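PDB 6Z3U: protein kinase domain-containing protein from Chaetomium thermophilum, which probably transfers phosphate from ATP to serine and threonine residues of other proteins, acting as the CDK7-type kinase subunit of the CDK-activating kinase complex. Local coordinates for residues A87-Y92 and S162-N167; K122-Q127 and P136-E141; I158-S163 and L168-E173; W209-N214 and V234-F239. All blocks are in the same frame, centred on the assembly; numbering follows the deposited sequence.

Three of the four contacts lie in the small lobe, and the fourth joins helix 194-213 of the large lobe to strand 234-236 and the DFG segment. Contacts 1 and 3 have centres about 8 Å apart and share S162 and S163: contact 3 is the hairpin, and contact 1 is where helix 80-89 meets its turn. Contact 2 joins the neighbouring strand 118-124 to helix 136-148. The centres of contacts 2 and 3 are about 10 Å apart; K122 N and I124 N bond to L170 O and L168 O. Contact 4 meets contact 2 through E141 OE2 and F239 N, 3.1 Å apart. The side chains of E141 and L236 lie about 9 and 8 Å from that of D220, the predicted proton acceptor.

Contact 1. Residues A87-Y92 and S162-N167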
loop_
_atom_site.group_PDB
_atom_site.type_symbol
_atom_site.label_atom_id
_atom_site.label_comp_id
_atom_site.label_asym_id
_atom_site.label_seq_id
_atom_site.Cartn_x
_atom_site.Cartn_y
_atom_site.Cartn_z
ATOM N N ALA B 87 7.553 -23.742 -6.862
ATOM C CA ALA B 87 8.625 -23.400 -7.791
ATOM C C ALA B 87 9.370 -22.151 -7.344
ATOM O O ALA B 87 10.587 -22.049 -7.545
ATOM C CB ALA B 87 8.058 -23.200 -9.196
ATOM N N GLU B 88 8.667 -21.196 -6.736
ATOM C CA GLU B 88 9.317 -19.986 -6.248
ATOM C C GLU B 88 10.093 -20.250 -4.965
ATOM O O GLU B 88 11.158 -19.661 -4.747
ATOM C CB GLU B 88 8.278 -18.890 -6.016
ATOM C CG GLU B 88 8.871 -17.509 -5.812
ATOM C CD GLU B 88 9.477 -16.942 -7.080
ATOM O OE1 GLU B 88 10.322 -16.028 -6.979
ATOM O OE2 GLU B 88 9.111 -17.415 -8.178
ATOM N N LYS B 89 9.571 -21.120 -4.098
ATOM C CA LYS B 89 10.308 -21.481 -2.893
ATOM C C LYS B 89 11.589 -22.234 -3.233
ATOM O O LYS B 89 12.572 -22.150 -2.487
ATOM C CB LYS B 89 9.420 -22.307 -1.964
ATOM C CG LYS B 89 10.085 -22.682 -0.651
ATOM C CD LYS B 89 9.098 -23.341 0.299
ATOM C CE LYS B 89 9.733 -23.629 1.651
ATOM N NZ LYS B 89 8.845 -24.443 2.528
ATOM N N ARG B 90 11.596 -22.973 -4.346
ATOM C CA ARG B 90 12.802 -23.672 -4.774
ATOM C C ARG B 90 13.897 -22.715 -5.226
ATOM O O ARG B 90 15.066 -23.112 -5.275
ATOM C CB ARG B 90 12.484 -24.646 -5.912
ATOM C CG ARG B 90 12.055 -26.029 -5.444
ATOM C CD ARG B 90 12.034 -27.049 -6.587
ATOM N NE ARG B 90 10.809 -26.981 -7.386
ATOM C CZ ARG B 90 10.702 -26.400 -8.582
ATOM N NH1 ARG B 90 11.750 -25.821 -9.156
ATOM N NH2 ARG B 90 9.533 -26.404 -9.208
ATOM N N LYS B 91 13.548 -21.471 -5.560
ATOM C CA LYS B 91 14.545 -20.522 -6.042
ATOM C C LYS B 91 15.543 -20.130 -4.962
ATOM O O LYS B 91 16.650 -19.692 -5.290
ATOM C CB LYS B 91 13.853 -19.278 -6.603
ATOM C CG LYS B 91 13.637 -19.344 -8.108
ATOM C CD LYS B 91 12.977 -18.089 -8.653
ATOM C CE LYS B 91 12.557 -18.284 -10.104
ATOM N NZ LYS B 91 11.775 -17.132 -10.632
ATOM N N TYR B 92 15.186 -20.282 -3.689
ATOM C CA TYR B 92 16.025 -19.836 -2.585
ATOM C C TYR B 92 16.200 -20.984 -1.605
ATOM O O TYR B 92 15.218 -21.614 -1.198
ATOM C CB TYR B 92 15.407 -18.613 -1.906
ATOM C CG TYR B 92 15.149 -17.490 -2.883
ATOM C CD1 TYR B 92 13.874 -17.261 -3.386
ATOM C CD2 TYR B 92 16.183 -16.683 -3.332
ATOM C CE1 TYR B 92 13.634 -16.246 -4.293
ATOM C CE2 TYR B 92 15.953 -15.662 -4.237
ATOM C CZ TYR B 92 14.678 -15.450 -4.716
ATOM O OH TYR B 92 14.443 -14.438 -5.620
ATOM N N SER B 162 4.392 -18.695 -0.434
ATOM C CA SER B 162 3.688 -19.326 0.672
ATOM C C SER B 162 4.325 -20.673 0.984
ATOM O O SER B 162 4.753 -21.396 0.079
ATOM C CB SER B 162 2.206 -19.502 0.340
ATOM O OG SER B 162 2.040 -20.306 -0.812
ATOM N N SER B 163 4.383 -21.004 2.271
ATOM C CA SER B 163 5.039 -22.214 2.738
ATOM C C SER B 163 4.069 -23.394 2.732
ATOM O O SER B 163 2.853 -23.236 2.600
ATOM C CB SER B 163 5.607 -21.992 4.140
ATOM O OG SER B 163 6.189 -23.171 4.658
ATOM N N LYS B 164 4.629 -24.600 2.873
ATOM C CA LYS B 164 3.796 -25.797 2.926
ATOM C C LYS B 164 2.846 -25.763 4.118
ATOM O O LYS B 164 1.720 -26.268 4.029
ATOM C CB LYS B 164 4.673 -27.055 2.969
ATOM C CG LYS B 164 5.432 -27.314 4.282
ATOM C CD LYS B 164 6.632 -26.393 4.464
ATOM C CE LYS B 164 7.414 -26.732 5.726
ATOM N NZ LYS B 164 8.606 -25.855 5.897
ATOM N N ASP B 165 3.270 -25.162 5.231
ATOM C CA ASP B 165 2.451 -25.054 6.431
ATOM C C ASP B 165 1.562 -23.813 6.419
ATOM O O ASP B 165 1.164 -23.335 7.489
ATOM C CB ASP B 165 3.339 -25.057 7.679
ATOM C CG ASP B 165 4.266 -23.857 7.743
ATOM O OD1 ASP B 165 4.792 -23.449 6.686
ATOM O OD2 ASP B 165 4.473 -23.326 8.854
ATOM N N GLN B 166 1.243 -23.289 5.235
ATOM C CA GLN B 166 0.363 -22.130 5.093
ATOM C C GLN B 166 0.901 -20.919 5.852
ATOM O O GLN B 166 0.147 -20.147 6.448
ATOM C CB GLN B 166 -1.058 -22.470 5.543
ATOM C CG GLN B 166 -1.650 -23.666 4.811
ATOM C CD GLN B 166 -1.664 -23.483 3.302
ATOM O OE1 GLN B 166 -2.236 -22.522 2.786
ATOM N NE2 GLN B 166 -1.026 -24.406 2.589
ATOM N N ASN B 167 2.219 -20.750 5.828
ATOM C CA ASN B 167 2.876 -19.595 6.415
ATOM C C ASN B 167 3.397 -18.681 5.315
ATOM O O ASN B 167 3.620 -19.100 4.177
ATOM C CB ASN B 167 4.024 -20.018 7.335
ATOM C CG ASN B 167 3.573 -20.224 8.767
ATOM O OD1 ASN B 167 2.376 -20.292 9.051
ATOM N ND2 ASN B 167 4.531 -20.311 9.682
#
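K89, on helix 80-89, reaches out with its amine leading and meets the turn after strand 157-162 at S163 and K164. CG stands anti to the backbone N (chi1 -178°) and the rest of the chain is fully extended, which carries NZ across the gap between backbones whose nearest CA atoms, those of K89 and S163, are 7.7 Å apart. K164 is folded instead: it bends at chi2 (-75°), bringing its methylenes alongside the arriving amine. The two lysine chains cross obliquely, K89 NZ touching K164 CD at 3.5 Å. The two amines are like charges brought close, 3.7 Å between K89 NZ and K164 NZ. Close by, S163 OG lies 3.6 Å from the same K89 NZ, near but not bonded; that hydroxyl is modelled improbably close to D165 OD1, probably as a bond within the type I turn from S163 to Q166. Main-chain bonds from Q166 N to S163 O and from S163 N to N167 O (2.8 Å) close the turn. K123 also comes in, with a weak bond to S163 OG and a long ion pair to D165, while the cyclin chain lies against the turn, its Q177 bonded to S162 OG. D165 OD1 is 5.9 Å from K89 NZ. The contact is thus a loose one, an amine set against a methylene and a hydroxyl with other amines close by, and D165 probably offsets part of the positive charge.

Contact 2. Residues K122-Q127 and P136-E141; sequences KKIKVQ and PDAVRE
K122 and E141 form the lysine-glutamate salt bridge between the third strand of the small lobe and the C helix, the hallmark of a kinase with its C helix swung in. The bond from K122 NZ to E141 OE1 is weak at 3.2 Å, and the two side chains cross at about a right angle. K122 sends its chain toward the helix, CG anti to the backbone N (chi1 -180°), then kinks at chi3 (-75°), which brings the amine to the glutamate; E141 bends at chi2 to present one carboxylate oxygen. Its other oxygen, OE2, accepts a hydrogen bond from F239 N, so both carboxylate oxygens have partners, the firmer being F239 N, and the strand is tied to the DFG segment. K122 is predicted to bind ATP, consistent with the role of this lysine throughout the kinase family. Farther along the strand the contact becomes purely apolar. The backbones are nearest at I124 and A138, whose CA atoms are 7.6 Å apart, a spacing consistent with the small alanine side chain that faces the strand. Elsewhere on helix 136-148, V139 and R140 pack against L183 and F150 of the cyclin chain, while I124 also rests on L168 and L170 of the next strand. At the meeting point itself the I124 branch that does the touching is the methyl CG2, 4.4 Å from A138 CB.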
loop_
_atom_site.group_PDB
_atom_site.type_symbol
_atom_site.label_atom_id
_atom_site.label_comp_id
_atom_site.label_asym_id
_atom_site.label_seq_id
_atom_site.Cartn_x
_atom_site.Cartn_y
_atom_site.Cartn_z
ATOM N N LYS B 122 12.411 -14.226 5.818
ATOM C CA LYS B 122 11.618 -14.012 7.019
ATOM C C LYS B 122 10.369 -14.877 6.915
ATOM O O LYS B 122 9.540 -14.673 6.022
ATOM C CB LYS B 122 11.242 -12.541 7.189
ATOM C CG LYS B 122 10.414 -12.267 8.446
ATOM C CD LYS B 122 9.843 -10.853 8.483
ATOM C CE LYS B 122 10.897 -9.817 8.810
ATOM N NZ LYS B 122 10.293 -8.460 8.937
ATOM N N LYS B 123 10.241 -15.843 7.816
ATOM C CA LYS B 123 9.093 -16.743 7.835
ATOM C C LYS B 123 8.108 -16.167 8.842
ATOM O O LYS B 123 8.280 -16.311 10.054
ATOM C CB LYS B 123 9.501 -18.166 8.193
ATOM C CG LYS B 123 8.351 -19.161 8.141
ATOM C CD LYS B 123 8.856 -20.590 8.023
ATOM C CE LYS B 123 7.713 -21.569 7.817
ATOM N NZ LYS B 123 8.204 -22.941 7.499
ATOM N N ILE B 124 7.076 -15.511 8.328
ATOM C CA ILE B 124 6.054 -14.895 9.164
ATOM C C ILE B 124 5.083 -15.983 9.593
ATOM O O ILE B 124 4.477 -16.658 8.753
ATOM C CB ILE B 124 5.329 -13.768 8.418
ATOM C CG1 ILE B 124 6.331 -12.721 7.927
ATOM C CG2 ILE B 124 4.293 -13.114 9.325
ATOM C CD1 ILE B 124 5.742 -11.725 6.950
ATOM N N LYS B 125 4.933 -16.163 10.900
ATOM C CA LYS B 125 4.005 -17.163 11.418
ATOM C C LYS B 125 2.615 -16.555 11.319
ATOM O O LYS B 125 2.190 -15.794 12.191
ATOM C CB LYS B 125 4.364 -17.549 12.846
ATOM C CG LYS B 125 5.797 -18.039 13.003
ATOM C CD LYS B 125 6.053 -18.604 14.393
ATOM C CE LYS B 125 7.488 -19.095 14.539
ATOM N NZ LYS B 125 7.700 -19.861 15.800
ATOM N N VAL B 126 1.908 -16.892 10.234
ATOM C CA VAL B 126 0.585 -16.329 9.974
ATOM C C VAL B 126 -0.313 -16.458 11.192
ATOM O O VAL B 126 -1.226 -15.643 11.389
ATOM C CB VAL B 126 -0.033 -17.004 8.726
ATOM C CG1 VAL B 126 -1.498 -17.383 8.952
ATOM C CG2 VAL B 126 0.099 -16.085 7.514
ATOM N N GLN B 127 -0.073 -17.460 12.035
ATOM C CA GLN B 127 -0.818 -17.639 13.278
ATOM C C GLN B 127 0.129 -17.252 14.412
ATOM O O GLN B 127 0.979 -18.046 14.823
ATOM C CB GLN B 127 -1.334 -19.071 13.426
ATOM C CG GLN B 127 -0.312 -20.188 13.197
ATOM C CD GLN B 127 -0.131 -20.555 11.734
ATOM O OE1 GLN B 127 -1.074 -20.491 10.942
ATOM N NE2 GLN B 127 1.079 -20.977 11.376
ATOM N N PRO B 136 -1.930 -6.992 10.961
ATOM C CA PRO B 136 -1.740 -5.782 10.141
ATOM C C PRO B 136 -0.292 -5.527 9.762
ATOM O O PRO B 136 -0.026 -5.046 8.654
ATOM C CB PRO B 136 -2.305 -4.661 11.029
ATOM C CG PRO B 136 -2.340 -5.223 12.410
ATOM C CD PRO B 136 -2.546 -6.693 12.265
ATOM N N ASP B 137 0.657 -5.831 10.648
ATOM C CA ASP B 137 2.060 -5.638 10.301
ATOM C C ASP B 137 2.457 -6.501 9.112
ATOM O O ASP B 137 3.330 -6.114 8.327
ATOM C CB ASP B 137 2.947 -5.945 11.508
ATOM C CG ASP B 137 2.674 -7.314 12.099
ATOM O OD1 ASP B 137 1.653 -7.927 11.730
ATOM O OD2 ASP B 137 3.478 -7.776 12.936
ATOM N N ALA B 138 1.832 -7.670 8.961
ATOM C CA ALA B 138 2.121 -8.520 7.811
ATOM C C ALA B 138 1.522 -7.938 6.537
ATOM O O ALA B 138 2.192 -7.865 5.501
ATOM C CB ALA B 138 1.588 -9.932 8.058
ATOM N N VAL B 139 0.258 -7.511 6.598
ATOM C CA VAL B 139 -0.393 -6.942 5.421
ATOM C C VAL B 139 0.331 -5.681 4.966
ATOM O O VAL B 139 0.545 -5.469 3.766
ATOM C CB VAL B 139 -1.875 -6.661 5.726
ATOM C CG1 VAL B 139 -2.509 -5.889 4.591
ATOM C CG2 VAL B 139 -2.617 -7.958 5.969
ATOM N N ARG B 140 0.715 -4.823 5.914
ATOM C CA ARG B 140 1.354 -3.561 5.559
ATOM C C ARG B 140 2.712 -3.796 4.909
ATOM O O ARG B 140 3.029 -3.192 3.876
ATOM C CB ARG B 140 1.494 -2.679 6.801
ATOM C CG ARG B 140 0.187 -2.053 7.262
ATOM C CD ARG B 140 0.264 -1.534 8.687
ATOM N NE ARG B 140 -0.948 -0.807 9.056
ATOM C CZ ARG B 140 -1.395 -0.663 10.301
ATOM N NH1 ARG B 140 -0.740 -1.208 11.318
ATOM N NH2 ARG B 140 -2.507 0.024 10.526
ATOM N N GLU B 141 3.535 -4.662 5.504
ATOM C CA GLU B 141 4.840 -4.949 4.922
ATOM C C GLU B 141 4.693 -5.493 3.507
ATOM O O GLU B 141 5.401 -5.070 2.587
ATOM C CB GLU B 141 5.603 -5.939 5.805
ATOM C CG GLU B 141 6.098 -5.356 7.125
ATOM C CD GLU B 141 7.567 -5.641 7.383
ATOM O OE1 GLU B 141 7.894 -6.790 7.749
ATOM O OE2 GLU B 141 8.391 -4.715 7.228
#

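Contact 3. Residues I158-S163 and L168-E173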
loop_
_atom_site.group_PDB
_atom_site.type_symbol
_atom_site.label_atom_id
_atom_site.label_comp_id
_atom_site.label_asym_id
_atom_site.label_seq_id
_atom_site.Cartn_x
_atom_site.Cartn_y
_atom_site.Cartn_z
ATOM N N ILE B 158 12.716 -9.115 -2.282
ATOM C CA ILE B 158 13.120 -9.821 -3.493
ATOM C C ILE B 158 11.982 -10.678 -4.031
ATOM O O ILE B 158 11.741 -10.717 -5.244
ATOM C CB ILE B 158 14.378 -10.665 -3.219
ATOM C CG1 ILE B 158 15.578 -9.744 -2.996
ATOM C CG2 ILE B 158 14.615 -11.641 -4.363
ATOM C CD1 ILE B 158 16.776 -10.425 -2.379
ATOM N N SER B 159 11.271 -11.378 -3.152
ATOM C CA SER B 159 10.233 -12.304 -3.584
ATOM C C SER B 159 9.332 -12.623 -2.401
ATOM O O SER B 159 9.663 -12.345 -1.247
ATOM C CB SER B 159 10.847 -13.580 -4.168
ATOM O OG SER B 159 9.852 -14.542 -4.464
ATOM N N VAL B 160 8.179 -13.214 -2.711
ATOM C CA VAL B 160 7.215 -13.660 -1.710
ATOM C C VAL B 160 6.657 -15.001 -2.158
ATOM O O VAL B 160 6.306 -15.174 -3.329
ATOM C CB VAL B 160 6.071 -12.646 -1.514
ATOM C CG1 VAL B 160 5.082 -13.148 -0.471
ATOM C CG2 VAL B 160 6.624 -11.296 -1.109
ATOM N N PHE B 161 6.573 -15.949 -1.229
ATOM C CA PHE B 161 5.984 -17.247 -1.518
ATOM C C PHE B 161 5.346 -17.790 -0.249
ATOM O O PHE B 161 5.712 -17.411 0.866
ATOM C CB PHE B 161 7.027 -18.235 -2.056
ATOM C CG PHE B 161 8.142 -18.528 -1.090
ATOM C CD1 PHE B 161 7.998 -19.506 -0.118
ATOM C CD2 PHE B 161 9.338 -17.832 -1.158
ATOM C CE1 PHE B 161 9.020 -19.777 0.773
ATOM C CE2 PHE B 161 10.365 -18.102 -0.270
ATOM C CZ PHE B 161 10.204 -19.076 0.695
ATOM N N SER B 162 4.392 -18.695 -0.434
ATOM C CA SER B 162 3.688 -19.326 0.672
ATOM C C SER B 162 4.325 -20.673 0.984
ATOM O O SER B 162 4.753 -21.396 0.079
ATOM C CB SER B 162 2.206 -19.502 0.340
ATOM O OG SER B 162 2.040 -20.306 -0.812
ATOM N N SER B 163 4.383 -21.004 2.271
ATOM C CA SER B 163 5.039 -22.214 2.738
ATOM C C SER B 163 4.069 -23.394 2.732
ATOM O O SER B 163 2.853 -23.236 2.600
ATOM C CB SER B 163 5.607 -21.992 4.140
ATOM O OG SER B 163 6.189 -23.171 4.658
ATOM N N LEU B 168 3.583 -17.415 5.671
ATOM C CA LEU B 168 4.030 -16.395 4.733
ATOM C C LEU B 168 5.539 -16.223 4.841
ATOM O O LEU B 168 6.084 -16.146 5.948
ATOM C CB LEU B 168 3.324 -15.070 5.009
ATOM C CG LEU B 168 3.574 -13.949 4.002
ATOM C CD1 LEU B 168 3.085 -14.350 2.621
ATOM C CD2 LEU B 168 2.902 -12.666 4.461
ATOM N N ASN B 169 6.208 -16.156 3.694
ATOM C CA ASN B 169 7.658 -16.032 3.642
ATOM C C ASN B 169 8.036 -14.819 2.810
ATOM O O ASN B 169 7.512 -14.628 1.708
ATOM C CB ASN B 169 8.304 -17.292 3.053
ATOM C CG ASN B 169 7.997 -18.535 3.859
ATOM O OD1 ASN B 169 6.988 -19.198 3.631
ATOM N ND2 ASN B 169 8.866 -18.856 4.812
ATOM N N LEU B 170 8.943 -14.005 3.342
ATOM C CA LEU B 170 9.449 -12.824 2.656
ATOM C C LEU B 170 10.930 -13.017 2.367
ATOM O O LEU B 170 11.735 -13.154 3.295
ATOM C CB LEU B 170 9.245 -11.568 3.499
ATOM C CG LEU B 170 7.824 -11.271 3.972
ATOM C CD1 LEU B 170 7.798 -9.943 4.714
ATOM C CD2 LEU B 170 6.852 -11.266 2.807
ATOM N N VAL B 171 11.287 -13.009 1.089
ATOM C CA VAL B 171 12.682 -13.077 0.671
ATOM C C VAL B 171 13.182 -11.642 0.576
ATOM O O VAL B 171 12.775 -10.891 -0.313
ATOM C CB VAL B 171 12.839 -13.817 -0.661
ATOM C CG1 VAL B 171 14.309 -14.012 -0.986
ATOM C CG2 VAL B 171 12.113 -15.155 -0.613
ATOM N N LEU B 172 14.061 -11.259 1.499
ATOM C CA LEU B 172 14.473 -9.877 1.666
ATOM C C LEU B 172 15.967 -9.725 1.421
ATOM O O LEU B 172 16.726 -10.698 1.414
ATOM C CB LEU B 172 14.138 -9.369 3.074
ATOM C CG LEU B 172 12.663 -9.364 3.464
ATOM C CD1 LEU B 172 12.516 -9.362 4.972
ATOM C CD2 LEU B 172 11.970 -8.157 2.868
ATOM N N GLU B 173 16.375 -8.473 1.227
ATOM C CA GLU B 173 17.788 -8.148 1.121
ATOM C C GLU B 173 18.530 -8.650 2.353
ATOM O O GLU B 173 18.047 -8.530 3.481
ATOM C CB GLU B 173 17.966 -6.636 0.981
ATOM C CG GLU B 173 18.783 -6.199 -0.218
ATOM C CD GLU B 173 18.971 -4.694 -0.271
ATOM O OE1 GLU B 173 17.958 -3.970 -0.374
ATOM O OE2 GLU B 173 20.132 -4.235 -0.205
#
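F161 lays its ring over N169, directly across the hairpin, and forms a broad bump on the face it shares with S159, N169 and V171. Its CG is set between the backbone N and the carbonyl carbon (chi1 62°), a setting that brings the end of the ring closer to the partner strand than its CB direction alone would. N169 CB sits 3.7 Å from the ring centroid in a CH-pi contact, the amide plane lying only 11° from that of the ring. V171 takes up the ring's edge, with CG2 near its plane and 3.4 Å from CE2. With the ring cut back to an alanine, a gap would probably open beside V171 CG2 and N169 CB would lose its aromatic cover. On the reverse side V160 sets its two methyls against the leucines across the hairpin, one to each: CG1 is 3.9 Å from L168 CD1, while CG2 lies alongside L170 CD2. Beyond them L142 of helix 136-148 touches all three. At the far end I158 N (2.7 Å) and S159 N (3.2 Å) both donate to V171 O. With two residues facing one, this is a classic beta bulge in the antiparallel hairpin formed by the fourth and fifth strands of the kinase small-lobe sheet.

Contact 4. Residues W209-N214 and V234-F239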
loop_
_atom_site.group_PDB
_atom_site.type_symbol
_atom_site.label_atom_id
_atom_site.label_comp_id
_atom_site.label_asym_id
_atom_site.label_seq_id
_atom_site.Cartn_x
_atom_site.Cartn_y
_atom_site.Cartn_z
ATOM N N TRP B 209 12.281 10.544 2.172
ATOM C CA TRP B 209 11.859 11.286 0.990
ATOM C C TRP B 209 11.191 10.361 -0.016
ATOM O O TRP B 209 10.144 10.696 -0.582
ATOM C CB TRP B 209 13.053 11.992 0.350
ATOM C CG TRP B 209 12.754 12.538 -1.018
ATOM C CD1 TRP B 209 12.157 13.728 -1.316
ATOM C CD2 TRP B 209 13.033 11.905 -2.273
ATOM N NE1 TRP B 209 12.052 13.877 -2.678
ATOM C CE2 TRP B 209 12.582 12.771 -3.288
ATOM C CE3 TRP B 209 13.622 10.690 -2.636
ATOM C CZ2 TRP B 209 12.701 12.461 -4.639
ATOM C CZ3 TRP B 209 13.740 10.385 -3.978
ATOM C CH2 TRP B 209 13.281 11.266 -4.964
ATOM N N TRP B 210 11.772 9.180 -0.239
ATOM C CA TRP B 210 11.199 8.243 -1.199
ATOM C C TRP B 210 9.851 7.716 -0.723
ATOM O O TRP B 210 8.932 7.524 -1.529
ATOM C CB TRP B 210 12.172 7.096 -1.447
ATOM C CG TRP B 210 11.691 6.114 -2.454
ATOM C CD1 TRP B 210 11.453 4.789 -2.252
ATOM C CD2 TRP B 210 11.369 6.377 -3.824
ATOM N NE1 TRP B 210 11.012 4.205 -3.413
ATOM C CE2 TRP B 210 10.953 5.159 -4.394
ATOM C CE3 TRP B 210 11.398 7.524 -4.623
ATOM C CZ2 TRP B 210 10.567 5.054 -5.728
ATOM C CZ3 TRP B 210 11.015 7.418 -5.947
ATOM C CH2 TRP B 210 10.605 6.191 -6.486
ATOM N N CYS B 211 9.713 7.474 0.582
ATOM C CA CYS B 211 8.422 7.063 1.120
ATOM C C CYS B 211 7.358 8.108 0.818
ATOM O O CYS B 211 6.291 7.793 0.281
ATOM C CB CYS B 211 8.529 6.839 2.628
ATOM S SG CYS B 211 9.455 5.371 3.104
ATOM N N HIS B 212 7.641 9.368 1.150
ATOM C CA HIS B 212 6.657 10.421 0.931
ATOM C C HIS B 212 6.466 10.706 -0.551
ATOM O O HIS B 212 5.360 11.062 -0.973
ATOM C CB HIS B 212 7.081 11.682 1.680
ATOM C CG HIS B 212 7.147 11.504 3.164
ATOM N ND1 HIS B 212 7.534 12.512 4.020
ATOM C CD2 HIS B 212 6.875 10.432 3.945
ATOM C CE1 HIS B 212 7.498 12.068 5.264
ATOM N NE2 HIS B 212 7.101 10.809 5.246
ATOM N N GLU B 213 7.522 10.556 -1.354
ATOM C CA GLU B 213 7.377 10.704 -2.798
ATOM C C GLU B 213 6.347 9.727 -3.349
ATOM O O GLU B 213 5.708 10.007 -4.370
ATOM C CB GLU B 213 8.728 10.499 -3.484
ATOM C CG GLU B 213 8.924 11.310 -4.765
ATOM C CD GLU B 213 8.926 12.814 -4.523
ATOM O OE1 GLU B 213 8.634 13.569 -5.474
ATOM O OE2 GLU B 213 9.229 13.240 -3.388
ATOM N N ASN B 214 6.180 8.577 -2.692
ATOM C CA ASN B 214 5.197 7.573 -3.074
ATOM C C ASN B 214 3.987 7.566 -2.146
ATOM O O ASN B 214 3.263 6.566 -2.083
ATOM C CB ASN B 214 5.846 6.189 -3.100
ATOM C CG ASN B 214 6.886 6.060 -4.189
ATOM O OD1 ASN B 214 6.593 5.601 -5.294
ATOM N ND2 ASN B 214 8.105 6.488 -3.891
ATOM N N VAL B 234 22.696 2.158 4.378
ATOM C CA VAL B 234 21.661 1.975 5.391
ATOM C C VAL B 234 20.306 1.872 4.711
ATOM O O VAL B 234 19.996 2.637 3.790
ATOM C CB VAL B 234 21.690 3.126 6.414
ATOM C CG1 VAL B 234 20.409 3.152 7.221
ATOM C CG2 VAL B 234 22.886 2.981 7.339
ATOM N N LYS B 235 19.487 0.928 5.176
ATOM C CA LYS B 235 18.178 0.649 4.601
ATOM C C LYS B 235 17.111 0.776 5.684
ATOM O O LYS B 235 17.290 0.275 6.799
ATOM C CB LYS B 235 18.125 -0.758 3.989
ATOM C CG LYS B 235 19.398 -1.232 3.292
ATOM C CD LYS B 235 19.293 -1.142 1.776
ATOM C CE LYS B 235 20.649 -1.373 1.118
ATOM N NZ LYS B 235 20.633 -1.164 -0.358
ATOM N N LEU B 236 16.018 1.464 5.361
ATOM C CA LEU B 236 14.837 1.503 6.220
ATOM C C LEU B 236 14.045 0.210 6.060
ATOM O O LEU B 236 13.757 -0.207 4.933
ATOM C CB LEU B 236 13.966 2.703 5.854
ATOM C CG LEU B 236 12.906 3.172 6.852
ATOM C CD1 LEU B 236 13.521 3.454 8.212
ATOM C CD2 LEU B 236 12.194 4.403 6.323
ATOM N N ALA B 237 13.666 -0.417 7.179
ATOM C CA ALA B 237 13.230 -1.810 7.141
ATOM C C ALA B 237 11.808 -2.031 7.642
ATOM O O ALA B 237 10.984 -2.560 6.890
ATOM C CB ALA B 237 14.204 -2.682 7.946
ATOM N N ASP B 238 11.493 -1.698 8.891
ATOM C CA ASP B 238 10.232 -2.143 9.484
ATOM C C ASP B 238 9.096 -1.243 9.015
ATOM O O ASP B 238 9.045 -0.060 9.367
ATOM C CB ASP B 238 10.324 -2.157 11.007
ATOM C CG ASP B 238 9.153 -2.878 11.652
ATOM O OD1 ASP B 238 7.995 -2.530 11.335
ATOM O OD2 ASP B 238 9.391 -3.796 12.466
ATOM N N PHE B 239 8.171 -1.808 8.237
ATOM C CA PHE B 239 7.025 -1.081 7.705
ATOM C C PHE B 239 5.705 -1.570 8.293
ATOM O O PHE B 239 4.644 -1.330 7.710
ATOM C CB PHE B 239 6.998 -1.189 6.178
ATOM C CG PHE B 239 7.851 -0.166 5.483
ATOM C CD1 PHE B 239 9.218 -0.344 5.361
ATOM C CD2 PHE B 239 7.278 0.968 4.932
ATOM C CE1 PHE B 239 9.999 0.599 4.720
ATOM C CE2 PHE B 239 8.054 1.910 4.289
ATOM C CZ PHE B 239 9.415 1.726 4.182
#
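C211, in the last turns of helix 194-213, faces L236, at the end of strand 234-236, across 9.9 Å between CA atoms, so side chains alone bridge the gap. Both contacts are made by the C211 sulfur. Its chi1 of -71°, with SG anti to the carbonyl carbon, points it at the rim of the F239 ring, where it lies 3.8 Å from CZ and nearly as close to CE2. The sulfur is 5.0 Å from the ring centroid and 80° off the normal, which makes this an edge-on sulfur-aromatic contact. L236 adds an apolar touch, its CD2 methyl reaching to 4.3 Å from C211 SG.

Behind the cysteine, the end of the helix is tied off by N214. Its ND2 donates to W210 O at 2.7 Å in a nearly straight bond, and N214 N reaches the same oxygen from the opposite face of the carbonyl. That places ND2 3.1 Å above the W210 indole, over its centre. The indole in turn stacks on H151 and gives its NE1 hydrogen to L148 O, while W209 meets F6 of the RING-type chain.

F239 has further neighbours: it meets H218 edge to face and packs on L145 and L148 of helix 136-148. F239 is the DFG phenylalanine and H218 the HRD histidine; together with L145 of the C helix, on which F239 packs, they fit the regulatory spine of an active-like, DFG-in kinase, with C211 and L236 packed beside it.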